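Local coordinates for protein beta-galactosidase (Bacillus circulans subsp. alkalophilus, PDB 3TTY) that hydrolyses terminal beta-D-galactose residues from beta-galactosides, binding galactose in a pocket at the mouth of its TIM barrel, at residues 275-280 against 307-312; 13-18 against 345-350. All coordinates share one frame; numbering follows the deposited sequence.

Contact 1: residues 275-280 against 307-312. With GLA (alpha-D-galactopyranose), chain H.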
ATOM      1  N   ASP A 275     -18.887 -14.479 -17.367  1.00 21.48           N
ATOM      2  CA  ASP A 275     -18.294 -13.341 -18.042  1.00 19.92           C
ATOM      3  C   ASP A 275     -16.779 -13.524 -18.082  1.00 19.41           C
ATOM      4  O   ASP A 275     -16.100 -13.421 -17.065  1.00 18.18           O
ATOM      5  CB  ASP A 275     -18.685 -12.045 -17.312  1.00 18.96           C
ATOM      6  CG  ASP A 275     -20.214 -11.903 -17.117  1.00 21.50           C
ATOM      7  OD1 ASP A 275     -20.993 -12.460 -17.921  1.00 18.47           O
ATOM      8  OD2 ASP A 275     -20.643 -11.223 -16.158  1.00 18.00           O
ATOM      9  N   ASN A 276     -16.252 -13.798 -19.272  1.00 22.42           N
ATOM     10  CA  ASN A 276     -14.840 -14.146 -19.429  1.00 21.38           C
ATOM     11  C   ASN A 276     -13.987 -13.003 -19.971  1.00 23.61           C
ATOM     12  O   ASN A 276     -14.109 -12.612 -21.143  1.00 17.98           O
ATOM     13  CB  ASN A 276     -14.698 -15.380 -20.321  1.00 18.46           C
ATOM     14  CG  ASN A 276     -13.258 -15.731 -20.596  1.00 20.69           C
ATOM     15  OD1 ASN A 276     -12.908 -16.179 -21.694  1.00 24.93           O
ATOM     16  ND2 ASN A 276     -12.405 -15.518 -19.610  1.00 18.31           N
ATOM     17  N   TYR A 277     -13.122 -12.482 -19.102  1.00 23.00           N
ATOM     18  CA  TYR A 277     -12.263 -11.345 -19.426  1.00 24.01           C
ATOM     19  C   TYR A 277     -10.798 -11.626 -19.127  1.00 23.86           C
ATOM     20  O   TYR A 277     -10.272 -11.184 -18.105  1.00 27.69           O
ATOM     21  CB  TYR A 277     -12.720 -10.103 -18.662  1.00 22.98           C
ATOM     22  CG  TYR A 277     -14.072  -9.596 -19.133  1.00 25.89           C
ATOM     23  CD1 TYR A 277     -14.168  -8.713 -20.201  1.00 20.58           C
ATOM     24  CD2 TYR A 277     -15.250 -10.015 -18.520  1.00 22.27           C
ATOM     25  CE1 TYR A 277     -15.403  -8.251 -20.638  1.00 22.26           C
ATOM     26  CE2 TYR A 277     -16.483  -9.560 -18.950  1.00 19.26           C
ATOM     27  CZ  TYR A 277     -16.552  -8.679 -20.009  1.00 21.40           C
ATOM     28  OH  TYR A 277     -17.775  -8.227 -20.449  1.00 26.55           O
ATOM     29  N   PRO A 278     -10.132 -12.382 -20.009  1.00 23.40           N
ATOM     30  CA  PRO A 278      -8.711 -12.629 -19.761  1.00 25.33           C
ATOM     31  C   PRO A 278      -7.931 -11.399 -20.137  1.00 28.16           C
ATOM     32  O   PRO A 278      -8.333 -10.691 -21.066  1.00 30.45           O
ATOM     33  CB  PRO A 278      -8.365 -13.770 -20.729  1.00 21.51           C
ATOM     34  CG  PRO A 278      -9.671 -14.363 -21.132  1.00 20.45           C
ATOM     35  CD  PRO A 278     -10.653 -13.212 -21.104  1.00 22.00           C
ATOM     36  N   SER A 279      -6.838 -11.146 -19.429  1.00 29.48           N
ATOM     37  CA  SER A 279      -5.872 -10.137 -19.844  1.00 34.78           C
ATOM     38  C   SER A 279      -4.862 -10.728 -20.829  1.00 30.56           C
ATOM     39  O   SER A 279      -4.754 -11.942 -20.970  1.00 30.70           O
ATOM     40  CB  SER A 279      -5.151  -9.557 -18.623  1.00 33.99           C
ATOM     41  OG  SER A 279      -6.051  -8.776 -17.851  1.00 35.87           O
ATOM     42  N   MET A 280      -4.143  -9.859 -21.525  1.00 38.01           N
ATOM     43  CA  MET A 280      -3.005 -10.262 -22.342  1.00 36.34           C
ATOM     44  C   MET A 280      -2.127 -11.215 -21.521  1.00 39.23           C
ATOM     45  O   MET A 280      -1.463 -12.103 -22.065  1.00 35.45           O
ATOM     46  CB  MET A 280      -2.211  -9.007 -22.723  1.00 34.60           C
ATOM     47  CG  MET A 280      -0.963  -9.231 -23.577  1.00 43.40           C
ATOM     48  SD  MET A 280      -1.264  -9.006 -25.347  1.00 58.32           S
ATOM     49  CE  MET A 280      -1.194 -10.716 -25.870  1.00 42.01           C
ATOM     50  N   GLU A 307     -20.770 -12.925 -21.395  1.00 20.85           N
ATOM     51  CA  GLU A 307     -19.929 -11.818 -21.847  1.00 21.08           C
ATOM     52  C   GLU A 307     -18.467 -12.171 -22.096  1.00 21.09           C
ATOM     53  O   GLU A 307     -17.932 -13.163 -21.585  1.00 23.10           O
ATOM     54  CB  GLU A 307     -19.941 -10.654 -20.855  1.00 19.70           C
ATOM     55  CG  GLU A 307     -21.285 -10.198 -20.352  1.00 20.71           C
ATOM     56  CD  GLU A 307     -21.104  -9.242 -19.195  1.00 21.04           C
ATOM     57  OE1 GLU A 307     -20.052  -8.575 -19.182  1.00 20.97           O
ATOM     58  OE2 GLU A 307     -21.985  -9.158 -18.302  1.00 21.43           O
ATOM     59  N   GLN A 308     -17.842 -11.294 -22.867  1.00 17.02           N
ATOM     60  CA  GLN A 308     -16.416 -11.249 -23.138  1.00 18.48           C
ATOM     61  C   GLN A 308     -16.323  -9.967 -23.959  1.00 20.52           C
ATOM     62  O   GLN A 308     -17.321  -9.535 -24.544  1.00 20.50           O
ATOM     63  CB  GLN A 308     -15.954 -12.452 -23.981  1.00 18.17           C
ATOM     64  CG  GLN A 308     -16.558 -12.502 -25.391  1.00 19.24           C
ATOM     65  CD  GLN A 308     -16.039 -13.666 -26.243  1.00 19.99           C
ATOM     66  OE1 GLN A 308     -15.134 -14.391 -25.852  1.00 19.83           O
ATOM     67  NE2 GLN A 308     -16.624 -13.834 -27.415  1.00 21.64           N
ATOM     68  N   THR A 309     -15.166  -9.328 -24.011  1.00 18.91           N
ATOM     69  CA  THR A 309     -15.078  -8.152 -24.866  1.00 19.49           C
ATOM     70  C   THR A 309     -14.767  -8.562 -26.311  1.00 21.22           C
ATOM     71  O   THR A 309     -14.052  -9.542 -26.541  1.00 20.77           O
ATOM     72  CB  THR A 309     -14.048  -7.134 -24.356  1.00 20.96           C
ATOM     73  OG1 THR A 309     -13.866  -6.119 -25.345  1.00 20.22           O
ATOM     74  CG2 THR A 309     -12.721  -7.805 -24.078  1.00 20.04           C
ATOM     75  N   PRO A 310     -15.338  -7.845 -27.290  1.00 21.22           N
ATOM     76  CA  PRO A 310     -14.922  -8.080 -28.684  1.00 18.09           C
ATOM     77  C   PRO A 310     -13.524  -7.520 -28.986  1.00 22.44           C
ATOM     78  O   PRO A 310     -12.930  -7.884 -30.003  1.00 22.64           O
ATOM     79  CB  PRO A 310     -16.003  -7.359 -29.514  1.00 19.15           C
ATOM     80  CG  PRO A 310     -16.684  -6.436 -28.572  1.00 21.38           C
ATOM     81  CD  PRO A 310     -16.561  -7.023 -27.193  1.00 18.81           C
ATOM     82  N   GLY A 311     -13.007  -6.653 -28.115  1.00 24.14           N
ATOM     83  CA  GLY A 311     -11.673  -6.094 -28.279  1.00 23.05           C
ATOM     84  C   GLY A 311     -10.947  -5.856 -26.958  1.00 23.39           C
ATOM     85  O   GLY A 311     -10.433  -6.793 -26.340  1.00 21.67           O
ATOM     86  N   VAL A 312     -10.904  -4.599 -26.519  1.00 22.58           N
ATOM     87  CA  VAL A 312     -10.253  -4.253 -25.252  1.00 21.49           C
ATOM     88  C   VAL A 312     -11.225  -4.250 -24.066  1.00 27.09           C
ATOM     89  O   VAL A 312     -12.440  -4.252 -24.244  1.00 23.67           O
ATOM     90  CB  VAL A 312      -9.573  -2.876 -25.332  1.00 19.84           C
ATOM     91  CG1 VAL A 312      -8.508  -2.880 -26.426  1.00 24.77           C
ATOM     92  CG2 VAL A 312     -10.602  -1.788 -25.578  1.00 17.62           C
TER
HETATM   93  C1  GLA H 677     -18.891  -7.276 -16.244  1.00 24.02           C
HETATM   94  C2  GLA H 677     -20.310  -6.657 -16.231  1.00 19.21           C
HETATM   95  C3  GLA H 677     -20.630  -5.862 -17.509  1.00 19.40           C
HETATM   96  C4  GLA H 677     -19.457  -4.933 -17.783  1.00 19.50           C
HETATM   97  C5  GLA H 677     -18.161  -5.748 -17.834  1.00 21.87           C
HETATM   98  C6  GLA H 677     -17.007  -4.802 -18.188  1.00 18.83           C
HETATM   99  O1  GLA H 677     -18.702  -8.378 -17.150  1.00 25.40           O
HETATM  100  O2  GLA H 677     -21.289  -7.669 -16.061  1.00 19.74           O
HETATM  101  O3  GLA H 677     -21.819  -5.066 -17.363  1.00 16.09           O
HETATM  102  O4  GLA H 677     -19.403  -4.023 -16.693  1.00 18.67           O
HETATM  103  O5  GLA H 677     -17.902  -6.299 -16.539  1.00 21.74           O
HETATM  104  O6  GLA H 677     -15.868  -5.555 -18.623  1.00 19.98           O
HETATM  105  O   HOH W   1     -13.061 -10.856 -22.999  1.00 21.94           O
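Y277 and E307 meet tip to tip: the phenol OH donates a hydrogen bond of 2.6 Å to E307 OE1, which takes it on its anti lone pair. The ring and carboxylate planes stand 79° apart, and OE1 lies in the ring plane. E307 CG sits beside the backbone N (chi1 -48°), and the extended chain beyond carries the carboxylate to Y277 and the sugar. On the backbone, N276 N donates to E307 O at 2.9 Å. Here barrel strands 273-275 and 303-307 run parallel, with D275 and E307 side by side on one face. Water 1 links N276 O to T309 N.

Over one face of the Y277 ring sits Q308 CA in a CH-pi contact, 4.3 Å from the centroid. O6 of the galactose lies over the opposite face, toward the rim.

The sugar O2 donates to E307 OE2 at 2.8 Å. The D275 carboxylate stacks on that of E307, the planes 27° apart, with D275 OD2 3.3 Å from E307 OE2. E150, also of the pocket, adds a further acidic group beside D275.

E307 thus has Y277 fixing one oxygen beside the anomeric hydroxyl, an arrangement consistent with the catalytic nucleophile of this glycosidase family.

Contact 2: residues 13-18 against 345-350. With GLA (alpha-D-galactopyranose), chain H.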
ATOM      1  N   GLY A  13     -25.157 -10.017 -27.419  1.00 20.38           N
ATOM      2  CA  GLY A  13     -24.724  -9.632 -26.079  1.00 19.50           C
ATOM      3  C   GLY A  13     -25.425  -8.416 -25.511  1.00 20.79           C
ATOM      4  O   GLY A  13     -26.511  -8.038 -25.967  1.00 20.55           O
ATOM      5  N   ASP A  14     -24.800  -7.805 -24.508  1.00 21.19           N
ATOM      6  CA  ASP A  14     -25.359  -6.629 -23.852  1.00 15.51           C
ATOM      7  C   ASP A  14     -25.606  -5.519 -24.868  1.00 15.33           C
ATOM      8  O   ASP A  14     -24.730  -5.185 -25.665  1.00 18.69           O
ATOM      9  CB  ASP A  14     -24.442  -6.141 -22.730  1.00 13.52           C
ATOM     10  CG  ASP A  14     -24.662  -6.885 -21.405  1.00 21.99           C
ATOM     11  OD1 ASP A  14     -24.739  -8.132 -21.407  1.00 15.88           O
ATOM     12  OD2 ASP A  14     -24.747  -6.212 -20.346  1.00 22.26           O
ATOM     13  N   TYR A  15     -26.806  -4.955 -24.835  1.00 16.92           N
ATOM     14  CA  TYR A  15     -27.227  -3.935 -25.790  1.00 17.43           C
ATOM     15  C   TYR A  15     -28.039  -2.913 -25.014  1.00 14.98           C
ATOM     16  O   TYR A  15     -28.915  -3.280 -24.240  1.00 16.40           O
ATOM     17  CB  TYR A  15     -28.059  -4.584 -26.914  1.00 17.53           C
ATOM     18  CG  TYR A  15     -28.632  -3.642 -27.968  1.00 17.04           C
ATOM     19  CD1 TYR A  15     -27.834  -2.677 -28.591  1.00 18.08           C
ATOM     20  CD2 TYR A  15     -29.959  -3.747 -28.368  1.00 18.02           C
ATOM     21  CE1 TYR A  15     -28.354  -1.829 -29.569  1.00 16.93           C
ATOM     22  CE2 TYR A  15     -30.492  -2.895 -29.345  1.00 21.82           C
ATOM     23  CZ  TYR A  15     -29.683  -1.946 -29.943  1.00 19.65           C
ATOM     24  OH  TYR A  15     -30.205  -1.097 -30.898  1.00 18.80           O
ATOM     25  N   ASN A  16     -27.733  -1.634 -25.213  1.00 15.76           N
ATOM     26  CA  ASN A  16     -28.277  -0.561 -24.385  1.00 16.60           C
ATOM     27  C   ASN A  16     -28.749   0.650 -25.184  1.00 17.74           C
ATOM     28  O   ASN A  16     -28.235   1.753 -25.025  1.00 17.44           O
ATOM     29  CB  ASN A  16     -27.228  -0.141 -23.364  1.00 17.43           C
ATOM     30  CG  ASN A  16     -26.801  -1.297 -22.486  1.00 15.88           C
ATOM     31  OD1 ASN A  16     -27.576  -1.760 -21.665  1.00 14.09           O
ATOM     32  ND2 ASN A  16     -25.579  -1.781 -22.673  1.00 12.89           N
ATOM     33  N   PRO A  17     -29.749   0.438 -26.043  1.00 15.96           N
ATOM     34  CA  PRO A  17     -30.254   1.485 -26.927  1.00 16.59           C
ATOM     35  C   PRO A  17     -30.867   2.632 -26.141  1.00 18.29           C
ATOM     36  O   PRO A  17     -30.969   3.726 -26.684  1.00 17.17           O
ATOM     37  CB  PRO A  17     -31.327   0.763 -27.743  1.00 18.88           C
ATOM     38  CG  PRO A  17     -31.754  -0.392 -26.869  1.00 18.43           C
ATOM     39  CD  PRO A  17     -30.489  -0.825 -26.192  1.00 16.99           C
ATOM     40  N   GLU A  18     -31.269   2.400 -24.890  1.00 14.73           N
ATOM     41  CA  GLU A  18     -31.833   3.490 -24.094  1.00 17.91           C
ATOM     42  C   GLU A  18     -30.787   4.576 -23.777  1.00 16.84           C
ATOM     43  O   GLU A  18     -31.128   5.644 -23.269  1.00 18.81           O
ATOM     44  CB  GLU A  18     -32.529   2.974 -22.817  1.00 20.22           C
ATOM     45  CG  GLU A  18     -31.602   2.285 -21.786  1.00 17.01           C
ATOM     46  CD  GLU A  18     -31.469   0.788 -22.033  1.00 21.46           C
ATOM     47  OE1 GLU A  18     -31.623   0.017 -21.058  1.00 21.52           O
ATOM     48  OE2 GLU A  18     -31.218   0.378 -23.195  1.00 18.17           O
ATOM     49  N   PHE A 345     -19.974  -8.262 -23.969  1.00 19.08           N
ATOM     50  CA  PHE A 345     -20.226  -6.886 -23.567  1.00 16.61           C
ATOM     51  C   PHE A 345     -19.320  -6.014 -24.440  1.00 18.35           C
ATOM     52  O   PHE A 345     -18.118  -6.271 -24.505  1.00 18.39           O
ATOM     53  CB  PHE A 345     -19.913  -6.634 -22.089  1.00 17.26           C
ATOM     54  CG  PHE A 345     -20.286  -5.246 -21.630  1.00 18.08           C
ATOM     55  CD1 PHE A 345     -21.542  -4.992 -21.088  1.00 18.05           C
ATOM     56  CD2 PHE A 345     -19.402  -4.190 -21.777  1.00 19.13           C
ATOM     57  CE1 PHE A 345     -21.907  -3.710 -20.682  1.00 16.80           C
ATOM     58  CE2 PHE A 345     -19.754  -2.900 -21.374  1.00 16.50           C
ATOM     59  CZ  PHE A 345     -21.009  -2.663 -20.826  1.00 19.53           C
ATOM     60  N   GLN A 346     -19.866  -5.028 -25.155  1.00 17.89           N
ATOM     61  CA  GLN A 346     -21.291  -4.872 -25.416  1.00 18.15           C
ATOM     62  C   GLN A 346     -21.438  -4.631 -26.923  1.00 22.00           C
ATOM     63  O   GLN A 346     -20.442  -4.568 -27.641  1.00 20.58           O
ATOM     64  CB  GLN A 346     -21.884  -3.707 -24.617  1.00 18.91           C
ATOM     65  CG  GLN A 346     -21.150  -2.369 -24.781  1.00 15.16           C
ATOM     66  CD  GLN A 346     -21.850  -1.222 -24.046  1.00 18.25           C
ATOM     67  OE1 GLN A 346     -23.074  -1.134 -24.054  1.00 18.88           O
ATOM     68  NE2 GLN A 346     -21.068  -0.341 -23.406  1.00 17.05           N
ATOM     69  N   LEU A 347     -22.670  -4.491 -27.405  1.00 23.19           N
ATOM     70  CA  LEU A 347     -22.901  -4.373 -28.844  1.00 20.64           C
ATOM     71  C   LEU A 347     -22.549  -2.987 -29.430  1.00 21.35           C
ATOM     72  O   LEU A 347     -22.143  -2.881 -30.589  1.00 22.11           O
ATOM     73  CB  LEU A 347     -24.328  -4.804 -29.200  1.00 18.24           C
ATOM     74  CG  LEU A 347     -24.654  -6.251 -28.838  1.00 18.82           C
ATOM     75  CD1 LEU A 347     -25.932  -6.720 -29.508  1.00 17.85           C
ATOM     76  CD2 LEU A 347     -23.478  -7.156 -29.230  1.00 20.51           C
ATOM     77  N   ARG A 348     -22.685  -1.932 -28.634  1.00 19.35           N
ATOM     78  CA  ARG A 348     -22.262  -0.597 -29.072  1.00 20.57           C
ATOM     79  C   ARG A 348     -21.719   0.216 -27.899  1.00 18.47           C
ATOM     80  O   ARG A 348     -22.358   0.302 -26.856  1.00 17.59           O
ATOM     81  CB  ARG A 348     -23.398   0.153 -29.774  1.00 13.96           C
ATOM     82  CG  ARG A 348     -23.367   1.654 -29.552  1.00 18.07           C
ATOM     83  CD  ARG A 348     -23.458   2.522 -30.815  1.00 19.79           C
ATOM     84  NE  ARG A 348     -24.347   2.061 -31.891  1.00 20.39           N
ATOM     85  CZ  ARG A 348     -24.335   2.604 -33.116  1.00 22.40           C
ATOM     86  NH1 ARG A 348     -23.506   3.605 -33.389  1.00 14.45           N
ATOM     87  NH2 ARG A 348     -25.147   2.169 -34.070  1.00 21.63           N
ATOM     88  N   ARG A 349     -20.542   0.807 -28.083  1.00 16.91           N
ATOM     89  CA  ARG A 349     -19.828   1.496 -27.010  1.00 16.62           C
ATOM     90  C   ARG A 349     -20.635   2.642 -26.397  1.00 20.21           C
ATOM     91  O   ARG A 349     -21.403   3.337 -27.076  1.00 15.64           O
ATOM     92  CB  ARG A 349     -18.443   1.977 -27.487  1.00 16.20           C
ATOM     93  CG  ARG A 349     -17.400   0.870 -27.503  1.00 20.70           C
ATOM     94  CD  ARG A 349     -16.127   1.146 -28.317  1.00 22.94           C
ATOM     95  NE  ARG A 349     -15.147   1.928 -27.598  1.00 21.37           N
ATOM     96  CZ  ARG A 349     -13.827   1.716 -27.598  1.00 21.12           C
ATOM     97  NH1 ARG A 349     -13.268   0.736 -28.293  1.00 18.17           N
ATOM     98  NH2 ARG A 349     -13.052   2.527 -26.901  1.00 20.35           N
ATOM     99  N   SER A 350     -20.481   2.791 -25.087  1.00 20.80           N
ATOM    100  CA  SER A 350     -21.044   3.906 -24.336  1.00 17.25           C
ATOM    101  C   SER A 350     -20.144   5.122 -24.509  1.00 18.35           C
ATOM    102  O   SER A 350     -19.078   5.022 -25.112  1.00 19.26           O
ATOM    103  CB  SER A 350     -21.094   3.538 -22.862  1.00 17.21           C
ATOM    104  OG  SER A 350     -19.801   3.137 -22.447  1.00 18.50           O
TER
HETATM  105  C1  GLA H 677     -18.891  -7.276 -16.244  1.00 24.02           C
HETATM  106  C2  GLA H 677     -20.310  -6.657 -16.231  1.00 19.21           C
HETATM  107  C3  GLA H 677     -20.630  -5.862 -17.509  1.00 19.40           C
HETATM  108  C4  GLA H 677     -19.457  -4.933 -17.783  1.00 19.50           C
HETATM  109  C5  GLA H 677     -18.161  -5.748 -17.834  1.00 21.87           C
HETATM  110  C6  GLA H 677     -17.007  -4.802 -18.188  1.00 18.83           C
HETATM  111  O1  GLA H 677     -18.702  -8.378 -17.150  1.00 25.40           O
HETATM  112  O2  GLA H 677     -21.289  -7.669 -16.061  1.00 19.74           O
HETATM  113  O3  GLA H 677     -21.819  -5.066 -17.363  1.00 16.09           O
HETATM  114  O4  GLA H 677     -19.403  -4.023 -16.693  1.00 18.67           O
HETATM  115  O5  GLA H 677     -17.902  -6.299 -16.539  1.00 21.74           O
HETATM  116  O6  GLA H 677     -15.868  -5.555 -18.623  1.00 19.98           O
HETATM  117  O   HOH W   2     -24.579  -1.806 -26.200  1.00 14.40           O
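D14 O accepts from L347 N at 2.8 Å, almost straight along the C=O axis, where the end of strand 10-14 meets the loop that follows strand 339-344. A cis peptide joins F345 to Q346. The D14 side chain lies at the edge of the F345 ring. Its OD2 is in the ring plane, 3.5 Å from F345 CD1. Both ring faces are covered. Q346 CB lies over the centre of one, and GLA C4 over the centre of the opposite one, 3.8 Å above the plane. With F345 CG anti to the backbone N (chi1 -175°), the ring swings out from the loop to set one face against the sugar and its edge at D14. H358 meets the ring edge-to-face.

These segments join the first and last strands of the eight-stranded parallel barrel, at the C-terminal end where TIM-barrel enzymes keep their active sites. The contact helps to build one wall of the galactose pocket. An alanine in place of F345 would probably open a gap beneath the sugar and leave D14 without its ring neighbour.

A second polar link lies beside the ring. N16 ND2 donates to Q346 OE1 at 2.9 Å. The acceptor is in the N16 amide plane, but the two amide planes are 79° apart. Water 2 lies 2.7 Å from Q346 OE1 and accepts from R348 N.

L347 packs on the strand. Its CD1 is 4.0 Å from Y15 CB, and its CD2 is 3.8 Å from G13 N. At the backbone angles of G13, a CB would run into the carbonyl O of the preceding residue. Y15 turns its ring toward helix 22-35, where its OH bonds D28, and P17 CD covers one face of that ring.

How the contacts relate
Both contacts are buried, and both border the same galactose at the C-terminal end of the barrel. Contact 1 joins the sixth and seventh strands. Contact 2 closes the barrel between the first and the last. Contact 1 is acidic and polar, and its carboxylate bonds the sugar directly. Contact 2 meets the sugar through an aromatic face, and farther out it turns to apolar packing against helix 22-35. The two touch directly: Q308 O and F345 N are 3.0 Å apart, a probable hydrogen bond. Y277 OH also packs on F345 CB. Outer residues of each, M280 and R349, pack on L521 and Y502 of a second subunit.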